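Long-range contacts in TPR repeat-containing protein (Cytophaga hutchinsonii, PDB 3U4T), which is of unknown function but, as a tetratricopeptide repeat protein, probably serves as a helical scaffold for binding other proteins: residues Ala72-Glu78 and Arg103-Arg107; Leu108-Ile114 and Tyr130-Arg136. The protein carries 1 engineered substitution. All coordinates share one frame; numbering follows the deposited sequence.

Along the chain from the N terminus, contact 1 comes first: it closes a loop of 24 intervening residues, 21 of them helical, by setting the start of helix 74-86 against the end of helix 90-103 and the linker beyond it. Contact 2 opens one residue later, at Leu108, and closes a shorter loop of 15 residues by pairing helix 109-120 with the end of helix 124-131. The two loops therefore follow in series, neither crossing nor enclosing the other. Their centres lie about 14 Å apart, and they meet where Met110 CE packs 3.5 Å from Glu78 CA, tying the start of helix 74-86 to helix 109-120.

Contact 1: residues Ala72-Glu78 and Arg103-Arg107; sequences AKSADFE and RDTTR
Glu78 and Arg107 meet with their side chains crossing at about a right angle, the carboxylate lying at the edge of the guanidinium. The salt bridge sets Glu78 OE2 2.8 Å from Arg107 NH2, which also lies close to OE1. Beside it, a weak hydrogen bond runs from Arg107 NH1 to Glu78 OE1 at 3.3 Å, and since the two planes are turned 50° from each other, this is not a flat two-pronged pair. Glu78 reaches across with CG anti to the backbone N (chi1 163°) and the chain extended beyond it, whereas Arg107 bends at both chi2 and chi3 to bring its head back to the helix. Asp109 takes Arg107 NE in another salt bridge, so two acidic side chains probably help fix the rotation of the guanidinium.

Ser74 fills the middle of the contact. Its CB lies 3.3 Å from Asp104 CB, and its OG sits 3.3 Å from Arg107 CG while hydrogen-bonding to the carbonyl of Ala100 on helix 90-103. Arg103 lays its methylenes over the helix start, CG coming within 3.4 Å of Ser74 N; its poorly ordered guanidinium turns a face to Ala72 O.

Local bonds shape both partners. Lys73, the N-cap residue, gives its backbone N to Asp76 OD2 at 2.7 Å; the side chain three residues on thus binds the N-cap backbone N-H. In the other segment, Asp104 OD1 accepts from Thr106 N at 3.1 Å, forming an Asx turn, and from Thr106 OG1 on the same face of the carboxylate; Asp104 to Arg107 is also a type I beta turn. Start of one helix against end of the next is consistent with an antiparallel helical hairpin, the unit from which tetratricopeptide repeat folds are built.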
loop_
_atom_site.group_PDB
_atom_site.type_symbol
_atom_site.label_atom_id
_atom_site.label_comp_id
_atom_site.label_asym_id
_atom_site.label_seq_id
_atom_site.Cartn_x
_atom_site.Cartn_y
_atom_site.Cartn_z
ATOM N N ALA A 72 11.401 -23.802 11.089
ATOM C CA ALA A 72 10.842 -22.449 10.982
ATOM C C ALA A 72 10.733 -22.011 9.526
ATOM O O ALA A 72 11.604 -22.301 8.716
ATOM C CB ALA A 72 11.698 -21.471 11.743
ATOM N N LYS A 73 9.664 -21.305 9.192
ATOM C CA LYS A 73 9.476 -20.863 7.815
ATOM C C LYS A 73 9.602 -19.358 7.643
ATOM O O LYS A 73 9.647 -18.604 8.604
ATOM C CB LYS A 73 8.104 -21.305 7.306
ATOM C CG LYS A 73 7.886 -22.797 7.299
ATOM C CD LYS A 73 8.529 -23.437 6.086
ATOM C CE LYS A 73 7.676 -24.591 5.588
ATOM N NZ LYS A 73 7.664 -24.661 4.099
ATOM N N SER A 74 9.648 -18.931 6.395
ATOM C CA SER A 74 9.746 -17.527 6.068
ATOM C C SER A 74 8.560 -16.772 6.652
ATOM O O SER A 74 8.688 -15.661 7.166
ATOM C CB SER A 74 9.760 -17.373 4.555
ATOM O OG SER A 74 9.705 -16.017 4.195
ATOM N N ALA A 75 7.401 -17.399 6.583
ATOM C CA ALA A 75 6.171 -16.807 7.076
ATOM C C ALA A 75 6.203 -16.492 8.565
ATOM O O ALA A 75 5.694 -15.462 8.994
ATOM C CB ALA A 75 5.003 -17.736 6.771
ATOM N N ASP A 76 6.776 -17.383 9.361
ATOM C CA ASP A 76 6.834 -17.160 10.800
ATOM C C ASP A 76 7.605 -15.893 11.141
ATOM O O ASP A 76 7.182 -15.120 12.009
ATOM C CB ASP A 76 7.470 -18.363 11.484
ATOM C CG ASP A 76 6.834 -19.651 11.060
ATOM O OD1 ASP A 76 5.579 -19.722 11.105
ATOM O OD2 ASP A 76 7.581 -20.585 10.688
ATOM N N PHE A 77 8.736 -15.679 10.471
ATOM C CA PHE A 77 9.534 -14.475 10.728
ATOM C C PHE A 77 8.730 -13.249 10.288
ATOM O O PHE A 77 8.719 -12.212 10.971
ATOM C CB PHE A 77 10.859 -14.541 9.967
ATOM C CG PHE A 77 11.813 -15.553 10.509
ATOM C CD1 PHE A 77 12.710 -15.211 11.521
ATOM C CD2 PHE A 77 11.783 -16.867 10.051
ATOM C CE1 PHE A 77 13.570 -16.170 12.070
ATOM C CE2 PHE A 77 12.636 -17.835 10.592
ATOM C CZ PHE A 77 13.527 -17.486 11.602
ATOM N N GLU A 78 8.052 -13.378 9.150
ATOM C CA GLU A 78 7.231 -12.290 8.623
ATOM C C GLU A 78 6.216 -11.819 9.660
ATOM O O GLU A 78 6.146 -10.630 9.967
ATOM C CB GLU A 78 6.510 -12.745 7.356
ATOM C CG GLU A 78 5.347 -11.876 6.951
ATOM C CD GLU A 78 4.676 -12.381 5.692
ATOM O OE1 GLU A 78 4.590 -13.616 5.505
ATOM O OE2 GLU A 78 4.223 -11.542 4.893
ATOM N N ARG A 103 15.502 -16.388 4.767
ATOM C CA ARG A 103 15.041 -17.769 4.858
ATOM C C ARG A 103 14.384 -18.239 3.557
ATOM O O ARG A 103 14.478 -19.405 3.182
ATOM C CB ARG A 103 14.062 -17.879 6.030
ATOM C CG ARG A 103 13.058 -19.005 5.942
ATOM C CD ARG A 103 13.395 -20.110 6.912
ATOM N NE ARG A 103 13.862 -21.319 6.243
ATOM C CZ ARG A 103 14.274 -22.409 6.884
ATOM N NH1 ARG A 103 14.277 -22.436 8.209
ATOM N NH2 ARG A 103 14.673 -23.474 6.204
ATOM N N ASP A 104 13.706 -17.324 2.881
ATOM C CA ASP A 104 13.049 -17.626 1.614
ATOM C C ASP A 104 13.361 -16.432 0.712
ATOM O O ASP A 104 12.660 -15.416 0.747
ATOM C CB ASP A 104 11.537 -17.754 1.809
ATOM C CG ASP A 104 10.814 -18.179 0.539
ATOM O OD1 ASP A 104 11.363 -17.967 -0.567
ATOM O OD2 ASP A 104 9.689 -18.711 0.653
ATOM N N THR A 105 14.410 -16.558 -0.092
ATOM C CA THR A 105 14.828 -15.469 -0.956
ATOM C C THR A 105 13.880 -15.023 -2.069
ATOM O O THR A 105 14.199 -14.096 -2.814
ATOM C CB THR A 105 16.193 -15.772 -1.574
ATOM O OG1 THR A 105 16.078 -16.882 -2.471
ATOM C CG2 THR A 105 17.195 -16.106 -0.482
ATOM N N THR A 106 12.726 -15.670 -2.195
ATOM C CA THR A 106 11.782 -15.258 -3.223
ATOM C C THR A 106 10.798 -14.269 -2.612
ATOM O O THR A 106 10.010 -13.651 -3.323
ATOM C CB THR A 106 10.976 -16.445 -3.814
ATOM O OG1 THR A 106 9.908 -16.800 -2.925
ATOM C CG2 THR A 106 11.884 -17.648 -4.043
ATOM N N ARG A 107 10.848 -14.125 -1.289
ATOM C CA ARG A 107 9.962 -13.202 -0.588
ATOM C C ARG A 107 10.479 -11.763 -0.703
ATOM O O ARG A 107 10.639 -11.065 0.299
ATOM C CB ARG A 107 9.848 -13.597 0.887
ATOM C CG ARG A 107 9.135 -14.918 1.147
ATOM C CD ARG A 107 7.700 -14.892 0.620
ATOM N NE ARG A 107 6.913 -13.809 1.204
ATOM C CZ ARG A 107 6.530 -13.758 2.475
ATOM N NH1 ARG A 107 6.856 -14.737 3.314
ATOM N NH2 ARG A 107 5.822 -12.720 2.910
#

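Contact 2: residues Leu108-Ile114 and Tyr130-Arg136; sequences LDMYGQI and YMEKQIR. Engineered in segment 130-136: Glu132 (natural residue Ser).
Gln134 lays its side-chain amide against Gly112 and gives NE2 to its own segment's Met131 O, 2.9 Å away, on a lone pair in the carbonyl plane; the backbone N of Gln134 adds a weak bond to the same oxygen. With CG anti to the carbonyl carbon (chi1 -69°) and the chain extended beyond it, the side chain carries OE1 to within 2.9 Å of Gly112 CA, an approach so close that a beta carbon on Gly112 would clash with the oxygen. The same side chain also packs on the backbone of Leu108, Gln134 CG lying 3.0 Å from Leu108 O.

Aliphatic groups cover faces of the two tyrosines. Lys133 runs its chain between them: CD makes a CH-pi contact over the centre of the Tyr111 ring, 3.5 Å from its centroid and 9° off the normal, while CE covers one face of Tyr130. The opposite face of Tyr130 receives Ile114 CG2, 4.1 Å from the centroid, in a second CH-pi contact. The tyrosine rings themselves meet obliquely, with planes at 61° and their CD1 atoms 3.7 Å apart. Replacing Tyr111 by an alanine would probably open a gap beside Tyr130 and leave the Lys133 methylenes without their aromatic platform.

Farther along, Leu108 CD1 lies over the Arg136 guanidinium, whose NH1 donates to Lys133 O at 3.0 Å and also to Ile135 O.

The pair of helices 109-120 and 124-131 is flanked by its neighbours: Tyr111 and Ile114 touch helix 90-103, whereas Met131 and Gln134 pack on helix 142-154.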
loop_
_atom_site.group_PDB
_atom_site.type_symbol
_atom_site.label_atom_id
_atom_site.label_comp_id
_atom_site.label_asym_id
_atom_site.label_seq_id
_atom_site.Cartn_x
_atom_site.Cartn_y
_atom_site.Cartn_z
ATOM N N LEU A 108 10.731 -11.323 -1.932
ATOM C CA LEU A 108 11.225 -9.977 -2.179
ATOM C C LEU A 108 10.291 -8.908 -1.641
ATOM O O LEU A 108 10.687 -7.754 -1.485
ATOM C CB LEU A 108 11.425 -9.752 -3.673
ATOM C CG LEU A 108 12.530 -10.591 -4.318
ATOM C CD1 LEU A 108 12.614 -10.243 -5.795
ATOM C CD2 LEU A 108 13.864 -10.323 -3.632
ATOM N N ASP A 109 9.050 -9.286 -1.358
ATOM C CA ASP A 109 8.091 -8.329 -0.837
ATOM C C ASP A 109 8.492 -7.819 0.553
ATOM O O ASP A 109 8.032 -6.757 0.975
ATOM C CB ASP A 109 6.674 -8.932 -0.843
ATOM C CG ASP A 109 6.594 -10.285 -0.156
ATOM O OD1 ASP A 109 7.501 -11.120 -0.343
ATOM O OD2 ASP A 109 5.602 -10.521 0.563
HETATM N N MSE A 110 9.363 -8.555 1.256
HETATM C CA MSE A 110 9.837 -8.129 2.584
HETATM C C MSE A 110 10.617 -6.824 2.426
HETATM O O MSE A 110 10.567 -5.934 3.281
HETATM C CB MSE A 110 10.757 -9.184 3.225
HETATM C CG MSE A 110 10.061 -10.453 3.653
HETATM SE SE MSE A 110 8.553 -10.036 4.772
HETATM C CE MSE A 110 9.263 -10.499 6.466
ATOM N N TYR A 111 11.366 -6.710 1.341
ATOM C CA TYR A 111 12.104 -5.477 1.124
ATOM C C TYR A 111 11.100 -4.362 0.883
ATOM O O TYR A 111 11.332 -3.203 1.244
ATOM C CB TYR A 111 13.061 -5.636 -0.054
ATOM C CG TYR A 111 14.175 -6.615 0.246
ATOM C CD1 TYR A 111 14.885 -6.528 1.449
ATOM C CD2 TYR A 111 14.552 -7.596 -0.674
ATOM C CE1 TYR A 111 15.945 -7.383 1.732
ATOM C CE2 TYR A 111 15.626 -8.463 -0.399
ATOM C CZ TYR A 111 16.316 -8.339 0.808
ATOM O OH TYR A 111 17.411 -9.122 1.093
ATOM N N GLY A 112 9.966 -4.721 0.293
ATOM C CA GLY A 112 8.933 -3.728 0.051
ATOM C C GLY A 112 8.360 -3.268 1.378
ATOM O O GLY A 112 7.966 -2.116 1.533
ATOM N N GLN A 113 8.316 -4.188 2.337
ATOM C CA GLN A 113 7.807 -3.913 3.679
ATOM C C GLN A 113 8.746 -2.977 4.421
ATOM O O GLN A 113 8.314 -2.066 5.127
ATOM C CB GLN A 113 7.689 -5.208 4.487
ATOM C CG GLN A 113 6.474 -6.039 4.171
ATOM C CD GLN A 113 5.209 -5.270 4.392
ATOM O OE1 GLN A 113 4.628 -4.737 3.456
ATOM N NE2 GLN A 113 4.779 -5.185 5.642
ATOM N N ILE A 114 10.042 -3.205 4.248
ATOM C CA ILE A 114 11.034 -2.388 4.923
ATOM C C ILE A 114 11.077 -0.990 4.317
ATOM O O ILE A 114 11.207 0.006 5.032
ATOM C CB ILE A 114 12.409 -3.056 4.859
ATOM C CG1 ILE A 114 12.330 -4.431 5.543
ATOM C CG2 ILE A 114 13.438 -2.173 5.518
ATOM C CD1 ILE A 114 13.657 -5.173 5.689
ATOM N N TYR A 130 15.524 0.085 -0.659
ATOM C CA TYR A 130 14.913 -1.203 -0.380
ATOM C C TYR A 130 13.764 -1.571 -1.310
ATOM O O TYR A 130 13.585 -2.748 -1.640
ATOM C CB TYR A 130 14.459 -1.264 1.075
ATOM C CG TYR A 130 15.530 -1.767 2.019
ATOM C CD1 TYR A 130 15.512 -3.079 2.500
ATOM C CD2 TYR A 130 16.580 -0.945 2.408
ATOM C CE1 TYR A 130 16.526 -3.559 3.353
ATOM C CE2 TYR A 130 17.593 -1.414 3.254
ATOM C CZ TYR A 130 17.557 -2.720 3.718
ATOM O OH TYR A 130 18.563 -3.182 4.533
HETATM N N MSE A 131 12.976 -0.580 -1.725
HETATM C CA MSE A 131 11.886 -0.866 -2.647
HETATM C C MSE A 131 12.469 -1.335 -3.985
HETATM O O MSE A 131 11.863 -2.150 -4.671
HETATM C CB MSE A 131 11.004 0.366 -2.850
HETATM C CG MSE A 131 9.854 0.473 -1.849
HETATM SE SE MSE A 131 8.932 2.137 -2.042
HETATM C CE MSE A 131 8.011 2.130 -0.326
ATOM N N GLU A 132 13.652 -0.839 -4.341
ATOM C CA GLU A 132 14.300 -1.233 -5.587
ATOM C C GLU A 132 14.862 -2.652 -5.535
ATOM O O GLU A 132 15.142 -3.246 -6.584
ATOM C CB GLU A 132 15.424 -0.259 -5.947
ATOM C CG GLU A 132 14.947 1.116 -6.391
ATOM C CD GLU A 132 16.102 2.027 -6.734
ATOM O OE1 GLU A 132 17.097 1.991 -5.992
ATOM O OE2 GLU A 132 16.029 2.782 -7.725
ATOM N N LYS A 133 15.034 -3.188 -4.323
ATOM C CA LYS A 133 15.546 -4.552 -4.141
ATOM C C LYS A 133 14.549 -5.565 -4.686
ATOM O O LYS A 133 14.878 -6.731 -4.865
ATOM C CB LYS A 133 15.781 -4.873 -2.661
ATOM C CG LYS A 133 17.020 -4.223 -2.018
ATOM C CD LYS A 133 17.242 -4.822 -0.621
ATOM C CE LYS A 133 18.259 -4.033 0.210
ATOM N NZ LYS A 133 19.618 -3.959 -0.399
ATOM N N GLN A 134 13.320 -5.122 -4.928
ATOM C CA GLN A 134 12.297 -6.010 -5.467
ATOM C C GLN A 134 12.392 -6.073 -6.983
ATOM O O GLN A 134 12.073 -7.092 -7.587
ATOM C CB GLN A 134 10.911 -5.509 -5.097
ATOM C CG GLN A 134 10.561 -5.621 -3.639
ATOM C CD GLN A 134 9.422 -4.702 -3.292
ATOM O OE1 GLN A 134 8.524 -5.056 -2.545
ATOM N NE2 GLN A 134 9.465 -3.499 -3.834
ATOM N N ILE A 135 12.839 -4.978 -7.590
ATOM C CA ILE A 135 12.946 -4.904 -9.040
ATOM C C ILE A 135 13.867 -5.937 -9.673
ATOM O O ILE A 135 15.047 -6.048 -9.338
ATOM C CB ILE A 135 13.413 -3.502 -9.507
ATOM C CG1 ILE A 135 12.537 -2.419 -8.881
ATOM C CG2 ILE A 135 13.296 -3.391 -11.034
ATOM C CD1 ILE A 135 11.093 -2.527 -9.267
ATOM N N ARG A 136 13.290 -6.694 -10.597
ATOM C CA ARG A 136 13.995 -7.705 -11.360
ATOM C C ARG A 136 13.509 -7.439 -12.773
ATOM O O ARG A 136 12.493 -6.773 -12.962
ATOM C CB ARG A 136 13.588 -9.116 -10.915
ATOM C CG ARG A 136 14.139 -9.525 -9.549
ATOM C CD ARG A 136 15.666 -9.555 -9.548
ATOM N NE ARG A 136 16.204 -10.061 -8.287
ATOM C CZ ARG A 136 16.405 -9.319 -7.204
ATOM N NH1 ARG A 136 16.115 -8.026 -7.238
ATOM N NH2 ARG A 136 16.879 -9.872 -6.089
#